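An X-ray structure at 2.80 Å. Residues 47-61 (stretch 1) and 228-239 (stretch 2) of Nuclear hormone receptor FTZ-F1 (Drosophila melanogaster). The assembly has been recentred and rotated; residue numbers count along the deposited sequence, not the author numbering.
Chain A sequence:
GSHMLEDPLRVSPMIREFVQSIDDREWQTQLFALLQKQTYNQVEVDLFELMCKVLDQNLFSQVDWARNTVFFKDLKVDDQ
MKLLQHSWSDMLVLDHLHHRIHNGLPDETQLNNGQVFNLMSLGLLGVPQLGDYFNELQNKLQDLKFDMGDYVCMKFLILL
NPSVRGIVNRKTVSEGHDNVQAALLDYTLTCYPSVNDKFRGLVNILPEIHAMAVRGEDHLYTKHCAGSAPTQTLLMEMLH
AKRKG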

ATOM      1  N   LEU A  47      21.907   2.527  -3.680  1.00 55.28           N
ATOM      2  CA  LEU A  47      20.586   3.063  -3.759  1.00 52.20           C
ATOM      3  C   LEU A  47      19.549   1.996  -3.852  0.84 51.33           C
ATOM      4  O   LEU A  47      18.482   2.158  -3.332  0.32 50.48           O
ATOM      5  CB  LEU A  47      20.479   4.067  -4.878  1.00 51.39           C
ATOM      6  CG  LEU A  47      21.304   5.302  -4.573  1.00 50.22           C
ATOM      7  CD1 LEU A  47      21.242   6.235  -5.705  1.00 48.86           C
ATOM      8  CD2 LEU A  47      20.783   5.956  -3.371  1.00 45.68           C
ATOM      9  N   PHE A  48      19.841   0.915  -4.543  1.00 51.48           N
ATOM     10  CA  PHE A  48      18.879  -0.138  -4.633  1.00 50.99           C
ATOM     11  C   PHE A  48      18.654  -0.725  -3.292  1.00 51.08           C
ATOM     12  O   PHE A  48      17.561  -0.994  -2.921  1.00 51.45           O
ATOM     13  CB  PHE A  48      19.315  -1.196  -5.608  1.00 51.14           C
ATOM     14  CG  PHE A  48      18.374  -2.338  -5.696  1.00 49.92           C
ATOM     15  CD1 PHE A  48      17.285  -2.283  -6.488  1.00 49.05           C
ATOM     16  CD2 PHE A  48      18.575  -3.453  -4.960  1.00 50.19           C
ATOM     17  CE1 PHE A  48      16.453  -3.282  -6.543  1.00 48.26           C
ATOM     18  CE2 PHE A  48      17.728  -4.461  -5.031  1.00 46.23           C
ATOM     19  CZ  PHE A  48      16.672  -4.377  -5.822  1.00 45.55           C
ATOM     20  N   GLU A  49      19.700  -0.918  -2.538  1.00 50.69           N
ATOM     21  CA  GLU A  49      19.532  -1.499  -1.236  1.00 51.55           C
ATOM     22  C   GLU A  49      18.689  -0.646  -0.356  1.00 51.93           C
ATOM     23  O   GLU A  49      17.963  -1.151   0.452  1.00 53.17           O
ATOM     24  CB  GLU A  49      20.863  -1.636  -0.544  1.00 52.89           C
ATOM     25  CG  GLU A  49      21.751  -2.685  -1.068  1.00 55.44           C
ATOM     26  CD  GLU A  49      22.624  -3.226  -0.012  1.00 58.83           C
ATOM     27  OE1 GLU A  49      22.804  -2.554   0.991  1.00 59.43           O
ATOM     28  OE2 GLU A  49      23.152  -4.317  -0.176  1.00 64.81           O
ATOM     29  N   LEU A  50      18.842   0.655  -0.480  1.00 51.37           N
ATOM     30  CA  LEU A  50      18.119   1.615   0.319  1.00 50.09           C
ATOM     31  C   LEU A  50      16.651   1.556   0.051  1.00 50.12           C
ATOM     32  O   LEU A  50      15.852   1.580   0.939  1.00 50.43           O
ATOM     33  CB  LEU A  50      18.619   2.993  -0.008  1.00 49.64           C
ATOM     34  CG  LEU A  50      18.885   3.991   1.104  1.00 48.72           C
ATOM     35  CD1 LEU A  50      18.947   5.346   0.536  1.00 47.19           C
ATOM     36  CD2 LEU A  50      17.850   3.932   2.139  1.00 47.86           C
HETATM   37  N   MSE A  51      16.302   1.429  -1.200  1.00 49.74           N
HETATM   38  CA  MSE A  51      14.931   1.394  -1.564  1.00 49.89           C
HETATM   39  C   MSE A  51      14.313   0.231  -0.883  1.00 48.82           C
HETATM   40  O   MSE A  51      13.216   0.301  -0.436  1.00 49.69           O
HETATM   41  CB  MSE A  51      14.812   1.227  -3.055  1.00 49.96           C
HETATM   42  CG  MSE A  51      13.434   1.326  -3.543  1.00 52.15           C
HETATM   43 SE   MSE A  51      13.298   0.580  -5.185  1.00 66.29          SE
HETATM   44  CE  MSE A  51      13.221  -1.199  -4.676  1.00 65.93           C
ATOM     45  N   CYS A  52      15.039  -0.859  -0.827  1.00 47.43           N
ATOM     46  CA  CYS A  52      14.605  -2.069  -0.177  1.00 46.82           C
ATOM     47  C   CYS A  52      14.436  -1.880   1.287  1.00 46.99           C
ATOM     48  O   CYS A  52      13.612  -2.509   1.893  1.00 47.66           O
ATOM     49  CB  CYS A  52      15.551  -3.206  -0.445  1.00 46.22           C
ATOM     50  SG  CYS A  52      15.373  -3.940  -1.998  1.00 45.52           S
ATOM     51  N   LYS A  53      15.272  -1.052   1.869  1.00 46.12           N
ATOM     52  CA  LYS A  53      15.183  -0.768   3.266  1.00 44.95           C
ATOM     53  C   LYS A  53      13.914  -0.071   3.583  1.00 43.94           C
ATOM     54  O   LYS A  53      13.306  -0.300   4.588  1.00 43.22           O
ATOM     55  CB  LYS A  53      16.364   0.064   3.691  1.00 45.69           C
ATOM     56  CG  LYS A  53      17.360  -0.730   4.442  1.00 50.51           C
ATOM     57  CD  LYS A  53      18.457   0.091   4.970  1.00 55.02           C
ATOM     58  CE  LYS A  53      19.677  -0.065   4.141  1.00 58.74           C
ATOM     59  NZ  LYS A  53      20.858   0.352   4.895  1.00 60.55           N
ATOM     60  N   VAL A  54      13.545   0.843   2.717  1.00 43.65           N
ATOM     61  CA  VAL A  54      12.337   1.594   2.870  1.00 42.58           C
ATOM     62  C   VAL A  54      11.169   0.689   2.762  1.00 42.62           C
ATOM     63  O   VAL A  54      10.288   0.729   3.564  1.00 43.81           O
ATOM     64  CB  VAL A  54      12.229   2.607   1.772  1.00 41.10           C
ATOM     65  CG1 VAL A  54      10.964   3.324   1.867  1.00 40.55           C
ATOM     66  CG2 VAL A  54      13.315   3.562   1.881  1.00 43.28           C
ATOM     67  N   LEU A  55      11.181  -0.156   1.762  1.00 42.09           N
ATOM     68  CA  LEU A  55      10.125  -1.092   1.534  1.00 42.52           C
ATOM     69  C   LEU A  55      10.002  -2.040   2.669  1.00 43.41           C
ATOM     70  O   LEU A  55       8.940  -2.410   3.054  1.00 43.30           O
ATOM     71  CB  LEU A  55      10.413  -1.874   0.287  1.00 41.70           C
ATOM     72  CG  LEU A  55      10.384  -1.134  -1.019  1.00 38.89           C
ATOM     73  CD1 LEU A  55      10.868  -2.026  -2.057  1.00 35.83           C
ATOM     74  CD2 LEU A  55       9.021  -0.727  -1.318  1.00 33.19           C
ATOM     75  N   ASP A  56      11.114  -2.444   3.217  1.00 45.04           N
ATOM     76  CA  ASP A  56      11.059  -3.333   4.322  1.00 47.79           C
ATOM     77  C   ASP A  56      10.327  -2.660   5.437  1.00 48.79           C
ATOM     78  O   ASP A  56       9.488  -3.231   6.058  1.00 51.02           O
ATOM     79  CB  ASP A  56      12.470  -3.670   4.768  1.00 48.21           C
ATOM     80  CG  ASP A  56      12.531  -4.909   5.604  1.00 50.55           C
ATOM     81  OD1 ASP A  56      11.822  -5.837   5.283  1.00 50.27           O
ATOM     82  OD2 ASP A  56      13.267  -4.958   6.585  1.00 48.49           O
ATOM     83  N   GLN A  57      10.647  -1.426   5.703  1.00 49.56           N
ATOM     84  CA  GLN A  57      10.005  -0.723   6.772  1.00 50.36           C
ATOM     85  C   GLN A  57       8.549  -0.587   6.497  1.00 49.30           C
ATOM     86  O   GLN A  57       7.739  -0.676   7.366  1.00 49.36           O
ATOM     87  CB  GLN A  57      10.618   0.645   6.880  1.00 51.54           C
ATOM     88  CG  GLN A  57      10.141   1.480   8.014  1.00 56.12           C
ATOM     89  CD  GLN A  57      10.744   2.852   8.001  1.00 62.05           C
ATOM     90  OE1 GLN A  57      10.712   3.540   7.001  1.00 63.20           O
ATOM     91  NE2 GLN A  57      11.296   3.255   9.114  1.00 62.98           N
ATOM     92  N   ASN A  58       8.217  -0.353   5.255  1.00 48.44           N
ATOM     93  CA  ASN A  58       6.854  -0.125   4.886  1.00 47.13           C
ATOM     94  C   ASN A  58       6.056  -1.319   5.207  1.00 46.40           C
ATOM     95  O   ASN A  58       4.945  -1.242   5.638  1.00 46.17           O
ATOM     96  CB  ASN A  58       6.751   0.115   3.401  1.00 47.76           C
ATOM     97  CG  ASN A  58       7.077   1.499   3.032  1.00 48.40           C
ATOM     98  OD1 ASN A  58       7.258   2.329   3.878  1.00 52.76           O
ATOM     99  ND2 ASN A  58       7.130   1.768   1.767  1.00 45.59           N
ATOM    100  N   LEU A  59       6.647  -2.454   4.974  1.00 45.67           N
ATOM    101  CA  LEU A  59       5.967  -3.682   5.205  1.00 44.80           C
ATOM    102  C   LEU A  59       5.629  -3.836   6.637  1.00 45.79           C
ATOM    103  O   LEU A  59       4.590  -4.305   6.963  1.00 45.45           O
ATOM    104  CB  LEU A  59       6.840  -4.819   4.774  1.00 43.93           C
ATOM    105  CG  LEU A  59       6.928  -4.955   3.283  1.00 42.90           C
ATOM    106  CD1 LEU A  59       7.785  -6.095   2.963  1.00 45.41           C
ATOM    107  CD2 LEU A  59       5.589  -5.204   2.780  1.00 44.39           C
ATOM    108  N   PHE A  60       6.522  -3.456   7.510  1.00 47.71           N
ATOM    109  CA  PHE A  60       6.275  -3.605   8.907  1.00 49.86           C
ATOM    110  C   PHE A  60       5.108  -2.783   9.284  1.00 50.63           C
ATOM    111  O   PHE A  60       4.271  -3.187  10.042  1.00 51.96           O
ATOM    112  CB  PHE A  60       7.454  -3.090   9.670  1.00 50.46           C
ATOM    113  CG  PHE A  60       8.542  -4.064   9.815  1.00 52.92           C
ATOM    114  CD1 PHE A  60       8.482  -5.035  10.746  1.00 52.04           C
ATOM    115  CD2 PHE A  60       9.648  -3.985   9.036  1.00 56.36           C
ATOM    116  CE1 PHE A  60       9.487  -5.901  10.883  1.00 51.42           C
ATOM    117  CE2 PHE A  60      10.648  -4.858   9.192  1.00 57.62           C
ATOM    118  CZ  PHE A  60      10.562  -5.815  10.109  1.00 52.69           C
ATOM    119  N   SER A  61       5.086  -1.578   8.785  1.00 50.41           N
ATOM    120  CA  SER A  61       4.001  -0.692   9.065  1.00 51.31           C
ATOM    121  C   SER A  61       2.728  -1.218   8.483  1.00 49.61           C
ATOM    122  O   SER A  61       1.681  -1.032   9.016  1.00 50.52           O
ATOM    123  CB  SER A  61       4.315   0.703   8.588  1.00 51.35           C
ATOM    124  OG  SER A  61       4.367   0.726   7.199  1.00 59.42           O
TER
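Stretch 2 228-239: SAPTQTLLMEML

The first turn of a helix carries backbone NH groups with no carbonyl partners behind them, and an acidic side chain from a neighbouring helix can meet that need. The packing of residues 228-239 on residues 47-61 in FTZ-F1 is a compact example. Stretch 1 is helical throughout; stretch 2 begins as an irregular segment and becomes a helix at L234. The two helix axes cross at 75°, measured between their N-to-C directions, and come within 9.1 Å of each other, so the second helix passes steeply across the first rather than running along it.

The approach begins near the start of stretch 1. S228 directs its CB toward the helix, where it lies 4.0 Å from F48 CE2. A229, in an extended conformation (phi/psi -144/164), follows: its CB sits near the plane of the F48 ring, at the edge, 4.4 Å from F48 CE2, and 4.3 Å from C52 SG. P230 continues the extended path with phi/psi of -62/143, and its CD lies 4.2 Å from E49 OE2. T231 and Q232 then swing clear of the helix and make no contact with it.

The chain returns at T233, the N-cap residue. Its phi/psi of -77/159 leads into the helix, and its OG1 accepts a hydrogen bond from M236 N at 3.0 Å, the classic capping arrangement. Its CB also packs 3.6 Å from D56 OD1, and this carboxylate is the hinge of the contact. D56 reaches the start of the second helix with chi1 in the t well, and OD1 accepts a hydrogen bond from L235 N at 2.9 Å; L234 N is 3.2 Å from the same oxygen. Two side chains, one from each stretch, thus serve NH groups in the same first turn.

Around this polar point the contact is apolar. L234 points toward stretch 1 and places CD2 over one face of the F60 ring, 3.8 Å from the ring centroid and almost on its normal; the same CD2 lies 4.0 Å from L59 CB. L235 CA lies 5.0 Å from D56 CA, and L235 has the largest area covered by the opposing helix. Its CD1 lies 4.1 Å from C52 SG and 4.4 Å from L55 CB, while its CB is 4.0 Å from L59 CD1. M236 and E237 make no contact across the interface. One turn beyond L234, M238, a selenomethionine, returns to L59, with its CB 4.3 Å from L59 CD1.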

ATOM      1  N   SER A 228      21.608  -8.980  -4.721  1.00 53.27           N
ATOM      2  CA  SER A 228      21.524  -7.554  -4.599  1.00 51.98           C
ATOM      3  C   SER A 228      21.076  -7.011  -3.260  1.00 51.33           C
ATOM      4  O   SER A 228      21.343  -5.892  -2.948  1.00 51.92           O
ATOM      5  CB  SER A 228      20.682  -7.003  -5.711  1.00 51.03           C
ATOM      6  OG  SER A 228      21.429  -7.018  -6.884  1.00 52.95           O
ATOM      7  N   ALA A 229      20.377  -7.786  -2.469  1.00 49.34           N
ATOM      8  CA  ALA A 229      19.909  -7.260  -1.217  1.00 47.85           C
ATOM      9  C   ALA A 229      19.930  -8.273  -0.112  1.00 47.91           C
ATOM     10  O   ALA A 229      19.999  -9.441  -0.356  1.00 48.69           O
ATOM     11  CB  ALA A 229      18.594  -6.753  -1.381  1.00 48.43           C
ATOM     12  N   PRO A 230      19.837  -7.797   1.107  1.00 46.71           N
ATOM     13  CA  PRO A 230      19.911  -8.634   2.271  1.00 46.37           C
ATOM     14  C   PRO A 230      18.808  -9.603   2.259  1.00 47.02           C
ATOM     15  O   PRO A 230      17.742  -9.314   1.823  1.00 48.61           O
ATOM     16  CB  PRO A 230      19.670  -7.645   3.371  1.00 44.65           C
ATOM     17  CG  PRO A 230      20.276  -6.542   2.935  1.00 46.44           C
ATOM     18  CD  PRO A 230      19.968  -6.408   1.513  1.00 48.22           C
ATOM     19  N   THR A 231      19.105 -10.787   2.719  1.00 47.43           N
ATOM     20  CA  THR A 231      18.204 -11.890   2.654  1.00 47.79           C
ATOM     21  C   THR A 231      17.353 -12.109   3.870  1.00 47.29           C
ATOM     22  O   THR A 231      16.363 -12.787   3.807  1.00 46.19           O
ATOM     23  CB  THR A 231      19.033 -13.119   2.450  1.00 48.15           C
ATOM     24  OG1 THR A 231      19.134 -13.395   1.067  1.00 49.15           O
ATOM     25  CG2 THR A 231      18.420 -14.244   3.116  1.00 50.39           C
ATOM     26  N   GLN A 232      17.747 -11.515   4.973  1.00 47.24           N
ATOM     27  CA  GLN A 232      17.139 -11.753   6.255  1.00 48.99           C
ATOM     28  C   GLN A 232      15.938 -10.940   6.553  1.00 48.51           C
ATOM     29  O   GLN A 232      15.340 -11.102   7.580  1.00 49.50           O
ATOM     30  CB  GLN A 232      18.152 -11.459   7.319  1.00 48.58           C
ATOM     31  CG  GLN A 232      19.530 -11.527   6.801  1.00 55.37           C
ATOM     32  CD  GLN A 232      20.125 -10.192   6.574  1.00 57.24           C
ATOM     33  OE1 GLN A 232      20.041  -9.340   7.413  1.00 61.33           O
ATOM     34  NE2 GLN A 232      20.749 -10.009   5.454  1.00 54.99           N
ATOM     35  N   THR A 233      15.601 -10.057   5.647  1.00 48.72           N
ATOM     36  CA  THR A 233      14.527  -9.115   5.798  1.00 47.14           C
ATOM     37  C   THR A 233      13.152  -9.661   5.613  1.00 47.33           C
ATOM     38  O   THR A 233      12.962 -10.671   5.015  1.00 47.61           O
ATOM     39  CB  THR A 233      14.665  -8.060   4.790  1.00 47.28           C
ATOM     40  OG1 THR A 233      14.367  -8.622   3.532  1.00 45.47           O
ATOM     41  CG2 THR A 233      16.044  -7.606   4.752  1.00 46.58           C
ATOM     42  N   LEU A 234      12.189  -8.946   6.147  1.00 47.05           N
ATOM     43  CA  LEU A 234      10.799  -9.253   6.000  1.00 46.28           C
ATOM     44  C   LEU A 234      10.420  -9.139   4.552  1.00 46.43           C
ATOM     45  O   LEU A 234       9.591  -9.844   4.049  1.00 46.65           O
ATOM     46  CB  LEU A 234      10.002  -8.289   6.827  1.00 45.12           C
ATOM     47  CG  LEU A 234       8.508  -8.401   6.749  1.00 45.01           C
ATOM     48  CD1 LEU A 234       8.107  -9.758   7.206  1.00 45.38           C
ATOM     49  CD2 LEU A 234       7.923  -7.370   7.604  1.00 45.01           C
ATOM     50  N   LEU A 235      11.065  -8.228   3.875  1.00 45.80           N
ATOM     51  CA  LEU A 235      10.791  -8.016   2.502  1.00 45.47           C
ATOM     52  C   LEU A 235      11.091  -9.257   1.703  1.00 46.41           C
ATOM     53  O   LEU A 235      10.347  -9.619   0.845  1.00 46.29           O
ATOM     54  CB  LEU A 235      11.645  -6.861   2.023  1.00 44.07           C
ATOM     55  CG  LEU A 235      11.226  -6.300   0.696  1.00 43.28           C
ATOM     56  CD1 LEU A 235      12.390  -5.811   0.020  1.00 44.92           C
ATOM     57  CD2 LEU A 235      10.633  -7.423  -0.049  1.00 45.02           C
HETATM   58  N   MSE A 236      12.201  -9.902   1.973  1.00 47.36           N
HETATM   59  CA  MSE A 236      12.529 -11.142   1.330  1.00 48.72           C
HETATM   60  C   MSE A 236      11.564 -12.223   1.735  1.00 49.68           C
HETATM   61  O   MSE A 236      11.156 -13.027   0.955  1.00 50.76           O
HETATM   62  CB  MSE A 236      13.946 -11.530   1.683  1.00 49.51           C
HETATM   63  CG  MSE A 236      14.421 -12.834   1.137  1.00 48.58           C
HETATM   64 SE   MSE A 236      14.808 -12.759  -0.624  1.00 61.65          SE
HETATM   65  CE  MSE A 236      13.230 -13.186  -1.374  1.00 43.18           C
ATOM     66  N   GLU A 237      11.192 -12.253   2.983  1.00 49.82           N
ATOM     67  CA  GLU A 237      10.312 -13.288   3.421  1.00 50.42           C
ATOM     68  C   GLU A 237       9.022 -13.186   2.699  1.00 51.58           C
ATOM     69  O   GLU A 237       8.459 -14.162   2.298  1.00 52.51           O
ATOM     70  CB  GLU A 237      10.061 -13.116   4.888  1.00 50.75           C
ATOM     71  CG  GLU A 237       8.922 -13.887   5.414  1.00 51.92           C
ATOM     72  CD  GLU A 237       8.871 -13.840   6.897  1.00 54.95           C
ATOM     73  OE1 GLU A 237       9.918 -13.938   7.511  1.00 52.41           O
ATOM     74  OE2 GLU A 237       7.788 -13.716   7.450  1.00 55.55           O
HETATM   75  N   MSE A 238       8.542 -11.978   2.563  1.00 52.58           N
HETATM   76  CA  MSE A 238       7.322 -11.710   1.862  1.00 52.77           C
HETATM   77  C   MSE A 238       7.485 -12.049   0.407  1.00 51.31           C
HETATM   78  O   MSE A 238       6.615 -12.584  -0.221  1.00 51.60           O
HETATM   79  CB  MSE A 238       6.973 -10.245   2.050  1.00 53.08           C
HETATM   80  CG  MSE A 238       5.533  -9.973   2.333  1.00 59.04           C
HETATM   81 SE   MSE A 238       4.937 -10.729   3.908  1.00 69.34          SE
HETATM   82  CE  MSE A 238       6.376 -10.154   4.930  1.00 58.80           C
ATOM     83  N   LEU A 239       8.618 -11.706  -0.143  1.00 49.29           N
ATOM     84  CA  LEU A 239       8.870 -11.976  -1.520  1.00 47.76           C
ATOM     85  C   LEU A 239       8.895 -13.448  -1.761  1.00 47.98           C
ATOM     86  O   LEU A 239       8.466 -13.928  -2.763  1.00 49.58           O
ATOM     87  CB  LEU A 239      10.203 -11.393  -1.861  1.00 45.87           C
ATOM     88  CG  LEU A 239      10.321 -10.474  -3.044  1.00 46.06           C
ATOM     89  CD1 LEU A 239       9.064  -9.786  -3.285  1.00 43.67           C
ATOM     90  CD2 LEU A 239      11.333  -9.518  -2.685  1.00 48.02           C
TER